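Local coordinates for protein diketoreductase (Acinetobacter baylyi, PDB 4E12) that reduces dicarbonyl compounds with NADH and is probably related in activity to the (3S)-3-hydroxyacyl-CoA dehydrogenases of fatty acid beta-oxidation, at residues 77-82 with 104-109; 88-93 with 142-147; 154-159 with 169-174. One frame throughout, in Å; residues are numbered along the deposited sequence.

Interaction 1 (77-82 with 104-109); sequences DDLAQA and YTKLGE
L79 carries the whole of the first segment's share in this contact, reaching from the first turn of the short helix 79-82 to K106 and L107 on helix 97-110. Ahead of it, D78 sits at the N-cap position and its carbonyl O takes the amide N of A82 at 2.7 Å, which closes the opening turn. The carboxylate OD2 of D78 and the amide NE2 of Q81 both hold a glycerol molecule, probably from the crystallisation liquor. L79 itself directs its CB at the partner helix. With CG swung anti to the backbone N (chi1 -175°), its two methyls are carried outward and divide the work. CD2 rests 4.0 Å from K106 CB, at the root of a chain that then runs extended and away, while CD1 meets L107 CD1 at 4.2 Å. L79 crosses both side chains at about a right angle, so each contact is confined to a small patch. Further along, A80 joins L79 in touching L110 of the same partner helix, and A82 ties its carbonyl O to T8 OG1. L107 also packs on F117 of strand 116-119. No hydrogen bond or charge pair links the two segments: their adhesion is purely apolar, with the lysine contributing its CB methylene. Because the rest of that exposed chain leads away from the leucine, its ammonium group need not be desolvated for the contact to form.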
ATOM      1  N   ASP A  77     -30.243  11.206 -27.439  1.00 32.76           N
ATOM      2  CA  ASP A  77     -29.085  11.231 -28.327  1.00 33.84           C
ATOM      3  C   ASP A  77     -29.006  12.564 -29.045  1.00 35.44           C
ATOM      4  O   ASP A  77     -28.449  12.676 -30.139  1.00 37.45           O
ATOM      5  CB  ASP A  77     -29.040  10.041 -29.299  1.00 33.78           C
ATOM      6  CG  ASP A  77     -30.169  10.042 -30.321  1.00 40.05           C
ATOM      7  OD1 ASP A  77     -31.091  10.894 -30.261  1.00 35.74           O
ATOM      8  OD2 ASP A  77     -30.126   9.153 -31.199  1.00 45.61           O
ATOM      9  N   ASP A  78     -29.569  13.579 -28.405  1.00 36.48           N
ATOM     10  CA  ASP A  78     -29.524  14.938 -28.914  1.00 39.13           C
ATOM     11  C   ASP A  78     -28.900  15.790 -27.813  1.00 33.59           C
ATOM     12  O   ASP A  78     -29.572  16.141 -26.845  1.00 40.60           O
ATOM     13  CB  ASP A  78     -30.955  15.403 -29.213  1.00 41.65           C
ATOM     14  CG  ASP A  78     -31.016  16.819 -29.767  1.00 50.14           C
ATOM     15  OD1 ASP A  78     -29.999  17.543 -29.723  1.00 44.51           O
ATOM     16  OD2 ASP A  78     -32.101  17.202 -30.247  1.00 56.00           O
ATOM     17  N   LEU A  79     -27.616  16.114 -27.952  1.00 40.41           N
ATOM     18  CA  LEU A  79     -26.878  16.785 -26.876  1.00 36.88           C
ATOM     19  C   LEU A  79     -27.579  18.059 -26.385  1.00 42.62           C
ATOM     20  O   LEU A  79     -27.745  18.263 -25.176  1.00 35.59           O
ATOM     21  CB  LEU A  79     -25.432  17.067 -27.317  1.00 38.35           C
ATOM     22  CG  LEU A  79     -24.460  17.651 -26.294  1.00 38.53           C
ATOM     23  CD1 LEU A  79     -24.380  16.751 -25.069  1.00 32.78           C
ATOM     24  CD2 LEU A  79     -23.089  17.798 -26.934  1.00 36.60           C
ATOM     25  N   ALA A  80     -28.007  18.907 -27.321  1.00 43.07           N
ATOM     26  CA  ALA A  80     -28.693  20.147 -26.981  1.00 36.26           C
ATOM     27  C   ALA A  80     -29.898  19.879 -26.085  1.00 35.82           C
ATOM     28  O   ALA A  80     -30.086  20.557 -25.071  1.00 38.46           O
ATOM     29  CB  ALA A  80     -29.134  20.871 -28.257  1.00 41.43           C
ATOM     30  N   GLN A  81     -30.714  18.898 -26.468  1.00 31.92           N
ATOM     31  CA  GLN A  81     -31.892  18.517 -25.692  1.00 36.13           C
ATOM     32  C   GLN A  81     -31.485  17.847 -24.381  1.00 36.88           C
ATOM     33  O   GLN A  81     -32.136  18.037 -23.351  1.00 39.21           O
ATOM     34  CB  GLN A  81     -32.777  17.561 -26.503  1.00 37.30           C
ATOM     35  CG  GLN A  81     -33.378  18.204 -27.747  1.00 49.68           C
ATOM     36  CD  GLN A  81     -34.266  19.392 -27.403  1.00 60.13           C
ATOM     37  OE1 GLN A  81     -35.034  19.343 -26.440  1.00 47.82           O
ATOM     38  NE2 GLN A  81     -34.150  20.473 -28.174  1.00 64.82           N
ATOM     39  N   ALA A  82     -30.412  17.054 -24.422  1.00 34.45           N
ATOM     40  CA  ALA A  82     -29.947  16.331 -23.237  1.00 39.89           C
ATOM     41  C   ALA A  82     -29.528  17.263 -22.100  1.00 37.21           C
ATOM     42  O   ALA A  82     -29.642  16.906 -20.923  1.00 38.28           O
ATOM     43  CB  ALA A  82     -28.796  15.418 -23.598  1.00 34.56           C
ATOM     44  N   TYR A 104     -16.801  19.177 -25.182  1.00 42.21           N
ATOM     45  CA  TYR A 104     -16.819  20.373 -24.343  1.00 38.52           C
ATOM     46  C   TYR A 104     -17.066  21.655 -25.106  1.00 40.63           C
ATOM     47  O   TYR A 104     -17.672  22.587 -24.573  1.00 47.01           O
ATOM     48  CB  TYR A 104     -15.573  20.505 -23.468  1.00 38.64           C
ATOM     49  CG  TYR A 104     -15.579  19.520 -22.326  1.00 34.26           C
ATOM     50  CD1 TYR A 104     -16.444  19.697 -21.239  1.00 37.79           C
ATOM     51  CD2 TYR A 104     -14.738  18.417 -22.328  1.00 35.82           C
ATOM     52  CE1 TYR A 104     -16.464  18.792 -20.185  1.00 33.92           C
ATOM     53  CE2 TYR A 104     -14.751  17.501 -21.275  1.00 36.09           C
ATOM     54  CZ  TYR A 104     -15.619  17.701 -20.208  1.00 36.80           C
ATOM     55  OH  TYR A 104     -15.640  16.811 -19.164  1.00 39.32           O
ATOM     56  N   THR A 105     -16.609  21.726 -26.347  1.00 42.88           N
ATOM     57  CA  THR A 105     -16.852  22.946 -27.115  1.00 46.73           C
ATOM     58  C   THR A 105     -18.332  23.121 -27.399  1.00 46.51           C
ATOM     59  O   THR A 105     -18.879  24.220 -27.261  1.00 50.78           O
ATOM     60  CB  THR A 105     -16.039  22.970 -28.395  1.00 52.09           C
ATOM     61  OG1 THR A 105     -14.653  22.956 -28.044  1.00 45.17           O
ATOM     62  CG2 THR A 105     -16.334  24.240 -29.185  1.00 48.06           C
ATOM     63  N   LYS A 106     -18.983  22.025 -27.767  1.00 45.14           N
ATOM     64  CA  LYS A 106     -20.411  22.022 -28.012  1.00 44.97           C
ATOM     65  C   LYS A 106     -21.147  22.242 -26.705  1.00 48.08           C
ATOM     66  O   LYS A 106     -22.022  23.107 -26.603  1.00 53.78           O
ATOM     67  CB  LYS A 106     -20.822  20.680 -28.602  1.00 46.85           C
ATOM     68  CG  LYS A 106     -20.113  20.350 -29.886  1.00 56.20           C
ATOM     69  CD  LYS A 106     -20.376  18.926 -30.296  1.00 58.28           C
ATOM     70  CE  LYS A 106     -19.572  18.556 -31.521  1.00 61.24           C
ATOM     71  NZ  LYS A 106     -19.787  17.135 -31.883  1.00 59.80           N
ATOM     72  N   LEU A 107     -20.774  21.453 -25.698  1.00 46.38           N
ATOM     73  CA  LEU A 107     -21.449  21.468 -24.410  1.00 47.33           C
ATOM     74  C   LEU A 107     -21.448  22.888 -23.859  1.00 43.03           C
ATOM     75  O   LEU A 107     -22.467  23.379 -23.368  1.00 52.12           O
ATOM     76  CB  LEU A 107     -20.741  20.508 -23.432  1.00 42.62           C
ATOM     77  CG  LEU A 107     -21.419  20.192 -22.096  1.00 43.87           C
ATOM     78  CD1 LEU A 107     -22.726  19.421 -22.324  1.00 37.03           C
ATOM     79  CD2 LEU A 107     -20.468  19.380 -21.227  1.00 36.90           C
ATOM     80  N   GLY A 108     -20.300  23.552 -23.939  1.00 44.55           N
ATOM     81  CA  GLY A 108     -20.213  24.911 -23.443  1.00 49.69           C
ATOM     82  C   GLY A 108     -21.201  25.843 -24.120  1.00 61.52           C
ATOM     83  O   GLY A 108     -21.676  26.807 -23.512  1.00 58.07           O
ATOM     84  N   GLU A 109     -21.510  25.547 -25.381  1.00 59.65           N
ATOM     85  CA  GLU A 109     -22.454  26.343 -26.167  1.00 60.60           C
ATOM     86  C   GLU A 109     -23.892  25.958 -25.846  1.00 62.87           C
ATOM     87  O   GLU A 109     -24.756  26.821 -25.674  1.00 62.13           O
ATOM     88  CB  GLU A 109     -22.209  26.135 -27.664  1.00 62.11           C
ATOM     89  CG  GLU A 109     -20.817  26.532 -28.143  1.00 74.31           C
ATOM     90  CD  GLU A 109     -20.595  26.237 -29.620  1.00 89.15           C
ATOM     91  OE1 GLU A 109     -21.442  25.549 -30.232  1.00 86.35           O
ATOM     92  OE2 GLU A 109     -19.568  26.693 -30.168  1.00114.35           O
TER

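Interaction 2 (88-93 with 142-147); sequences LVIEAV and LHFANH. With SO4 (sulfate ion), chain J.
I90 meets L142 and F144 between two strands of the central sheet that are not neighbours, since strand 116-119 runs between them. From CB, which faces the partner segment, the side chain of I90 forks. Its CG2 branch ends 4.4 Å from CE1 of the F144 ring and approaches that ring obliquely. The other branch continues through CG1, with chi2 at 176° stretching it out, to CD1, which touches L142 CD2 at 4.3 Å. F173 of helix 164-176 packs against both I90 and L142, so the helix closes over the same apolar layer.

E91 and H143, at the carboxyl ends of their strands, carry the polar contacts. The carboxylate OE2 of E91 accepts the amide N of V93 at 2.9 Å through its anti lone pair and forms a salt bridge with K100, an NAD(+)-binding residue; OE1 is gripped by Y104 OH and T119 OG1. H143, predicted to be important for catalysis, hydrogen-bonds to S122 OG through NE2. Beyond the strand, a sulfate, probably from the crystallisation liquor, lies in the plane of the H147 ring at its edge; NE2 donates to its O3 at 3.3 Å, nearly straight at 172°, and N146 ND2 adds weak bonds. An apolar face of the sheet covered by helix 164-176, with functional residues at the carboxyl ends of its parallel strands, is characteristic of a Rossmann-type NAD-binding domain.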
ATOM      1  N   LEU A  88     -26.038  20.005 -13.704  1.00 39.02           N
ATOM      2  CA  LEU A  88     -24.724  19.374 -13.650  1.00 30.50           C
ATOM      3  C   LEU A  88     -24.634  18.395 -14.794  1.00 31.30           C
ATOM      4  O   LEU A  88     -25.578  17.644 -15.044  1.00 34.32           O
ATOM      5  CB  LEU A  88     -24.588  18.597 -12.338  1.00 34.40           C
ATOM      6  CG  LEU A  88     -23.352  17.712 -12.120  1.00 36.51           C
ATOM      7  CD1 LEU A  88     -22.120  18.592 -11.966  1.00 31.40           C
ATOM      8  CD2 LEU A  88     -23.548  16.876 -10.854  1.00 34.14           C
ATOM      9  N   VAL A  89     -23.504  18.404 -15.491  1.00 28.83           N
ATOM     10  CA  VAL A  89     -23.235  17.417 -16.526  1.00 29.76           C
ATOM     11  C   VAL A  89     -21.991  16.651 -16.113  1.00 30.91           C
ATOM     12  O   VAL A  89     -20.929  17.237 -15.879  1.00 33.27           O
ATOM     13  CB  VAL A  89     -22.985  18.095 -17.892  1.00 30.64           C
ATOM     14  CG1 VAL A  89     -22.608  17.066 -18.960  1.00 29.13           C
ATOM     15  CG2 VAL A  89     -24.233  18.860 -18.312  1.00 33.37           C
ATOM     16  N   ILE A  90     -22.137  15.346 -15.989  1.00 33.45           N
ATOM     17  CA  ILE A  90     -20.998  14.512 -15.681  1.00 27.41           C
ATOM     18  C   ILE A  90     -20.580  13.861 -16.998  1.00 29.77           C
ATOM     19  O   ILE A  90     -21.359  13.136 -17.619  1.00 28.62           O
ATOM     20  CB  ILE A  90     -21.358  13.447 -14.612  1.00 25.74           C
ATOM     21  CG1 ILE A  90     -21.882  14.124 -13.336  1.00 26.85           C
ATOM     22  CG2 ILE A  90     -20.113  12.652 -14.250  1.00 24.03           C
ATOM     23  CD1 ILE A  90     -22.353  13.170 -12.264  1.00 30.19           C
ATOM     24  N   GLU A  91     -19.358  14.157 -17.425  1.00 31.81           N
ATOM     25  CA  GLU A  91     -18.811  13.659 -18.675  1.00 33.57           C
ATOM     26  C   GLU A  91     -17.972  12.394 -18.475  1.00 35.57           C
ATOM     27  O   GLU A  91     -16.969  12.401 -17.757  1.00 34.32           O
ATOM     28  CB  GLU A  91     -17.990  14.761 -19.353  1.00 32.43           C
ATOM     29  CG  GLU A  91     -17.233  14.304 -20.585  1.00 34.43           C
ATOM     30  CD  GLU A  91     -15.894  13.665 -20.261  1.00 29.90           C
ATOM     31  OE1 GLU A  91     -15.043  14.342 -19.686  1.00 29.57           O
ATOM     32  OE2 GLU A  91     -15.679  12.471 -20.571  1.00 30.78           O
ATOM     33  N   ALA A  92     -18.406  11.311 -19.117  1.00 35.15           N
ATOM     34  CA  ALA A  92     -17.767  10.003 -19.008  1.00 32.41           C
ATOM     35  C   ALA A  92     -17.691   9.368 -20.390  1.00 32.14           C
ATOM     36  O   ALA A  92     -18.061   8.210 -20.574  1.00 33.61           O
ATOM     37  CB  ALA A  92     -18.536   9.098 -18.028  1.00 28.84           C
ATOM     38  N   VAL A  93     -17.223  10.150 -21.365  1.00 33.26           N
ATOM     39  CA  VAL A  93     -17.023   9.675 -22.735  1.00 33.35           C
ATOM     40  C   VAL A  93     -15.630   9.044 -22.822  1.00 35.45           C
ATOM     41  O   VAL A  93     -14.834   9.185 -21.892  1.00 38.90           O
ATOM     42  CB  VAL A  93     -17.161  10.846 -23.732  1.00 30.80           C
ATOM     43  CG1 VAL A  93     -18.537  11.493 -23.599  1.00 28.66           C
ATOM     44  CG2 VAL A  93     -16.090  11.886 -23.477  1.00 31.98           C
ATOM     45  N   LEU A 142     -14.822  15.135 -11.244  1.00 31.48           N
ATOM     46  CA  LEU A 142     -15.516  14.313 -10.266  1.00 30.84           C
ATOM     47  C   LEU A 142     -15.262  12.877 -10.691  1.00 33.94           C
ATOM     48  O   LEU A 142     -15.855  12.387 -11.655  1.00 31.77           O
ATOM     49  CB  LEU A 142     -17.019  14.616 -10.289  1.00 30.46           C
ATOM     50  CG  LEU A 142     -17.850  13.929  -9.201  1.00 29.34           C
ATOM     51  CD1 LEU A 142     -17.388  14.461  -7.841  1.00 32.79           C
ATOM     52  CD2 LEU A 142     -19.331  14.200  -9.411  1.00 29.55           C
ATOM     53  N   HIS A 143     -14.375  12.213  -9.961  1.00 31.08           N
ATOM     54  CA  HIS A 143     -13.799  10.954 -10.387  1.00 29.64           C
ATOM     55  C   HIS A 143     -14.295   9.833  -9.498  1.00 28.49           C
ATOM     56  O   HIS A 143     -14.113   9.859  -8.278  1.00 28.29           O
ATOM     57  CB  HIS A 143     -12.277  11.051 -10.335  1.00 29.78           C
ATOM     58  CG  HIS A 143     -11.568   9.840 -10.868  1.00 29.05           C
ATOM     59  ND1 HIS A 143     -10.758   9.051 -10.081  1.00 36.20           N
ATOM     60  CD2 HIS A 143     -11.553   9.284 -12.104  1.00 28.60           C
ATOM     61  CE1 HIS A 143     -10.272   8.058 -10.809  1.00 33.36           C
ATOM     62  NE2 HIS A 143     -10.740   8.177 -12.040  1.00 33.13           N
ATOM     63  N   PHE A 144     -14.935   8.865 -10.134  1.00 29.41           N
ATOM     64  CA  PHE A 144     -15.516   7.691  -9.482  1.00 30.80           C
ATOM     65  C   PHE A 144     -14.617   6.465  -9.663  1.00 34.16           C
ATOM     66  O   PHE A 144     -13.691   6.467 -10.477  1.00 37.04           O
ATOM     67  CB  PHE A 144     -16.869   7.389 -10.125  1.00 32.48           C
ATOM     68  CG  PHE A 144     -17.878   8.476  -9.941  1.00 33.91           C
ATOM     69  CD1 PHE A 144     -17.840   9.623 -10.730  1.00 33.48           C
ATOM     70  CD2 PHE A 144     -18.873   8.358  -8.976  1.00 34.81           C
ATOM     71  CE1 PHE A 144     -18.785  10.637 -10.554  1.00 32.67           C
ATOM     72  CE2 PHE A 144     -19.810   9.356  -8.800  1.00 31.55           C
ATOM     73  CZ  PHE A 144     -19.769  10.496  -9.586  1.00 34.57           C
ATOM     74  N   ALA A 145     -14.927   5.398  -8.929  1.00 35.61           N
ATOM     75  CA  ALA A 145     -14.187   4.149  -9.036  1.00 32.60           C
ATOM     76  C   ALA A 145     -15.133   3.050  -9.504  1.00 35.74           C
ATOM     77  O   ALA A 145     -16.305   3.046  -9.126  1.00 39.68           O
ATOM     78  CB  ALA A 145     -13.613   3.781  -7.676  1.00 34.89           C
ATOM     79  N   ASN A 146     -14.637   2.106 -10.297  1.00 39.04           N
ATOM     80  CA  ASN A 146     -15.503   1.041 -10.819  1.00 37.91           C
ATOM     81  C   ASN A 146     -16.250   0.358  -9.646  1.00 41.63           C
ATOM     82  O   ASN A 146     -15.672   0.118  -8.579  1.00 34.97           O
ATOM     83  CB  ASN A 146     -14.670   0.026 -11.604  1.00 46.67           C
ATOM     84  CG  ASN A 146     -15.523  -0.899 -12.449  1.00 49.00           C
ATOM     85  OD1 ASN A 146     -16.689  -0.610 -12.731  1.00 38.52           O
ATOM     86  ND2 ASN A 146     -14.948  -2.026 -12.849  1.00 45.56           N
ATOM     87  N   HIS A 147     -17.533   0.056  -9.855  1.00 39.59           N
ATOM     88  CA  HIS A 147     -18.421  -0.445  -8.802  1.00 42.13           C
ATOM     89  C   HIS A 147     -18.703   0.632  -7.762  1.00 39.95           C
ATOM     90  O   HIS A 147     -18.420   0.458  -6.573  1.00 43.64           O
ATOM     91  CB  HIS A 147     -17.857  -1.715  -8.159  1.00 46.09           C
ATOM     92  CG  HIS A 147     -17.772  -2.874  -9.104  1.00 42.09           C
ATOM     93  ND1 HIS A 147     -17.794  -4.186  -8.681  1.00 51.20           N
ATOM     94  CD2 HIS A 147     -17.668  -2.916 -10.454  1.00 47.09           C
ATOM     95  CE1 HIS A 147     -17.704  -4.984  -9.728  1.00 48.46           C
ATOM     96  NE2 HIS A 147     -17.628  -4.240 -10.816  1.00 51.72           N
TER
HETATM   97  S   SO4 J 409     -17.358  -4.461 -14.659  1.00195.06           S
HETATM   98  O1  SO4 J 409     -17.904  -3.326 -13.888  1.00 60.48           O
HETATM   99  O2  SO4 J 409     -18.273  -4.763 -15.782  1.00 75.02           O
HETATM  100  O3  SO4 J 409     -17.240  -5.636 -13.768  1.00 67.22           O
HETATM  101  O4  SO4 J 409     -16.022  -4.106 -15.189  1.00 59.69           O

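Interaction 3 (154-159 with 169-174); sequences AEVMGT and QVVEFA
Strand 154-158 and helix 169-174 run almost exactly antiparallel, at 172° between their directions, and their axes come within 9.5 Å of each other. A154 and A174 stand across from each other where the two CA atoms are 6.5 Å apart, the closer of the two backbone pairings. Both point their CB atoms at the opposite segment, and the methyls meet at 4.0 Å. With nothing bulkier than a methyl on either side, strand and helix approach closely here.

Two residues along the strand, V156 turns the same way and forks between two valines of the helix. Its CG1, placed anti to the backbone N (chi1 -178°), touches V170 CG1 at 4.4 Å, and its CG2 reaches V171 CG2 at 4.2 Å. The V156 and V171 side chains cross at about a right angle, which limits their meeting to these branch methyls.

The arrangement belongs to a beta-alpha-beta unit in which helix 164-176 connects strand 153-158 to its parallel neighbour 180-183 and covers one face of the sheet. V171 and A174 therefore also lie on P181 of the next strand, whereas V170 extends the layer in the other direction, onto L140 and L142 of strand 139-144. Within the helix A174 N bonds V170 O at 2.7 Å, keeping these two residues on the sheet-facing side one turn apart.

E155 lies between A154 and V156 in the strand but takes no part in the helix contact. Its OE1 is hydrogen-bonded to ND1 of H143, the residue predicted to be important for catalytic activity, consistent with a second-shell role, and its OE2 is bound by the backbone N of both V192 and L193.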
ATOM      1  N   ALA A 154     -15.639   9.585  -4.325  1.00 32.65           N
ATOM      2  CA  ALA A 154     -15.752  10.538  -5.420  1.00 32.22           C
ATOM      3  C   ALA A 154     -14.667  11.575  -5.202  1.00 31.71           C
ATOM      4  O   ALA A 154     -14.755  12.414  -4.300  1.00 28.75           O
ATOM      5  CB  ALA A 154     -17.134  11.189  -5.452  1.00 30.90           C
ATOM      6  N   GLU A 155     -13.611  11.483  -6.003  1.00 27.22           N
ATOM      7  CA  GLU A 155     -12.495  12.407  -5.912  1.00 30.81           C
ATOM      8  C   GLU A 155     -12.789  13.681  -6.661  1.00 34.22           C
ATOM      9  O   GLU A 155     -12.964  13.662  -7.884  1.00 35.42           O
ATOM     10  CB  GLU A 155     -11.234  11.758  -6.466  1.00 28.39           C
ATOM     11  CG  GLU A 155     -10.769  10.602  -5.584  1.00 34.50           C
ATOM     12  CD  GLU A 155      -9.632   9.787  -6.188  1.00 36.04           C
ATOM     13  OE1 GLU A 155      -9.771   9.321  -7.336  1.00 42.40           O
ATOM     14  OE2 GLU A 155      -8.599   9.611  -5.510  1.00 32.31           O
ATOM     15  N   VAL A 156     -12.833  14.777  -5.915  1.00 34.17           N
ATOM     16  CA  VAL A 156     -13.191  16.084  -6.449  1.00 31.69           C
ATOM     17  C   VAL A 156     -11.931  16.899  -6.663  1.00 29.66           C
ATOM     18  O   VAL A 156     -11.143  17.096  -5.738  1.00 34.66           O
ATOM     19  CB  VAL A 156     -14.109  16.857  -5.482  1.00 29.69           C
ATOM     20  CG1 VAL A 156     -14.500  18.210  -6.090  1.00 26.04           C
ATOM     21  CG2 VAL A 156     -15.353  16.030  -5.166  1.00 30.68           C
ATOM     22  N   MET A 157     -11.737  17.379  -7.884  1.00 36.05           N
ATOM     23  CA  MET A 157     -10.495  18.054  -8.212  1.00 30.67           C
ATOM     24  C   MET A 157     -10.739  19.105  -9.288  1.00 37.51           C
ATOM     25  O   MET A 157     -11.060  18.765 -10.430  1.00 36.95           O
ATOM     26  CB  MET A 157      -9.495  17.007  -8.713  1.00 31.18           C
ATOM     27  CG  MET A 157      -8.074  17.482  -8.920  1.00 29.48           C
ATOM     28  SD  MET A 157      -7.018  16.140  -9.504  1.00 33.15           S
ATOM     29  CE  MET A 157      -7.474  16.119 -11.233  1.00 28.85           C
ATOM     30  N   GLY A 158     -10.581  20.375  -8.926  1.00 36.50           N
ATOM     31  CA  GLY A 158     -10.756  21.442  -9.897  1.00 46.43           C
ATOM     32  C   GLY A 158      -9.458  22.033 -10.407  1.00 45.52           C
ATOM     33  O   GLY A 158      -8.375  21.497 -10.154  1.00 43.40           O
ATOM     34  N   THR A 159      -9.563  23.142 -11.137  1.00 47.70           N
ATOM     35  CA  THR A 159      -8.378  23.881 -11.563  1.00 43.42           C
ATOM     36  C   THR A 159      -8.290  25.141 -10.714  1.00 39.28           C
ATOM     37  O   THR A 159      -9.147  25.385  -9.858  1.00 48.70           O
ATOM     38  CB  THR A 159      -8.476  24.344 -13.038  1.00 43.53           C
ATOM     39  OG1 THR A 159      -9.509  25.329 -13.148  1.00 48.42           O
ATOM     40  CG2 THR A 159      -8.812  23.176 -13.952  1.00 45.50           C
ATOM     41  N   GLN A 169     -20.514  22.784  -4.066  1.00 38.20           N
ATOM     42  CA  GLN A 169     -21.780  22.216  -4.519  1.00 42.33           C
ATOM     43  C   GLN A 169     -21.567  20.794  -5.046  1.00 41.16           C
ATOM     44  O   GLN A 169     -22.380  19.910  -4.777  1.00 39.00           O
ATOM     45  CB  GLN A 169     -22.454  23.092  -5.582  1.00 42.45           C
ATOM     46  CG  GLN A 169     -22.748  24.502  -5.107  1.00 52.21           C
ATOM     47  CD  GLN A 169     -23.473  25.337  -6.144  1.00 54.89           C
ATOM     48  OE1 GLN A 169     -23.907  24.827  -7.180  1.00 62.77           O
ATOM     49  NE2 GLN A 169     -23.597  26.635  -5.877  1.00 91.08           N
ATOM     50  N   VAL A 170     -20.483  20.574  -5.790  1.00 39.71           N
ATOM     51  CA  VAL A 170     -20.175  19.227  -6.268  1.00 36.97           C
ATOM     52  C   VAL A 170     -19.871  18.300  -5.084  1.00 31.92           C
ATOM     53  O   VAL A 170     -20.295  17.138  -5.069  1.00 31.80           O
ATOM     54  CB  VAL A 170     -19.002  19.229  -7.290  1.00 38.59           C
ATOM     55  CG1 VAL A 170     -18.592  17.807  -7.637  1.00 35.71           C
ATOM     56  CG2 VAL A 170     -19.426  19.950  -8.565  1.00 39.09           C
ATOM     57  N   VAL A 171     -19.141  18.806  -4.092  1.00 31.26           N
ATOM     58  CA  VAL A 171     -18.892  18.018  -2.897  1.00 33.47           C
ATOM     59  C   VAL A 171     -20.201  17.620  -2.253  1.00 35.77           C
ATOM     60  O   VAL A 171     -20.372  16.472  -1.853  1.00 31.64           O
ATOM     61  CB  VAL A 171     -18.004  18.744  -1.859  1.00 35.54           C
ATOM     62  CG1 VAL A 171     -17.975  17.955  -0.558  1.00 33.17           C
ATOM     63  CG2 VAL A 171     -16.586  18.874  -2.396  1.00 33.98           C
ATOM     64  N   GLU A 172     -21.142  18.552  -2.158  1.00 34.42           N
ATOM     65  CA  GLU A 172     -22.421  18.224  -1.536  1.00 32.81           C
ATOM     66  C   GLU A 172     -23.233  17.284  -2.421  1.00 32.95           C
ATOM     67  O   GLU A 172     -23.931  16.398  -1.925  1.00 36.07           O
ATOM     68  CB  GLU A 172     -23.183  19.506  -1.164  1.00 34.71           C
ATOM     69  CG  GLU A 172     -22.478  20.278  -0.035  1.00 40.20           C
ATOM     70  CD  GLU A 172     -23.069  21.644   0.228  1.00 58.20           C
ATOM     71  OE1 GLU A 172     -23.943  22.072  -0.556  1.00 61.78           O
ATOM     72  OE2 GLU A 172     -22.646  22.291   1.216  1.00 58.00           O
ATOM     73  N   PHE A 173     -23.128  17.462  -3.735  1.00 34.57           N
ATOM     74  CA  PHE A 173     -23.755  16.522  -4.655  1.00 31.34           C
ATOM     75  C   PHE A 173     -23.176  15.131  -4.442  1.00 30.86           C
ATOM     76  O   PHE A 173     -23.917  14.149  -4.366  1.00 33.74           O
ATOM     77  CB  PHE A 173     -23.526  16.920  -6.116  1.00 28.96           C
ATOM     78  CG  PHE A 173     -23.931  15.860  -7.091  1.00 32.86           C
ATOM     79  CD1 PHE A 173     -25.269  15.671  -7.422  1.00 32.21           C
ATOM     80  CD2 PHE A 173     -22.968  15.041  -7.682  1.00 31.46           C
ATOM     81  CE1 PHE A 173     -25.646  14.674  -8.334  1.00 34.69           C
ATOM     82  CE2 PHE A 173     -23.325  14.040  -8.593  1.00 34.20           C
ATOM     83  CZ  PHE A 173     -24.661  13.850  -8.926  1.00 34.27           C
ATOM     84  N   ALA A 174     -21.854  15.041  -4.359  1.00 27.81           N
ATOM     85  CA  ALA A 174     -21.225  13.731  -4.153  1.00 34.28           C
ATOM     86  C   ALA A 174     -21.830  13.001  -2.935  1.00 37.82           C
ATOM     87  O   ALA A 174     -22.196  11.818  -2.995  1.00 36.78           O
ATOM     88  CB  ALA A 174     -19.721  13.898  -3.991  1.00 37.79           C
TER

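In the fold
All three interactions are apolar and lack hydrogen bonds between their segments, but they occupy different depths of one NAD-binding domain. The centre of interaction 2 lies about 5 Å, and that of interaction 1 about 21 Å, from the centre of the chain; in interaction 1 an exposed lysine joins two buried leucines. Interactions 2 and 3 share the sheet: H143 O bonds E155 N across neighbouring strands, and L142 CD1 packs on V156. Interaction 1 joins helix to helix, and meets interaction 2 through L107 on V89. Interactions 1 and 3 do not touch; their centres are about 22 Å apart, with interaction 2 in contact with both.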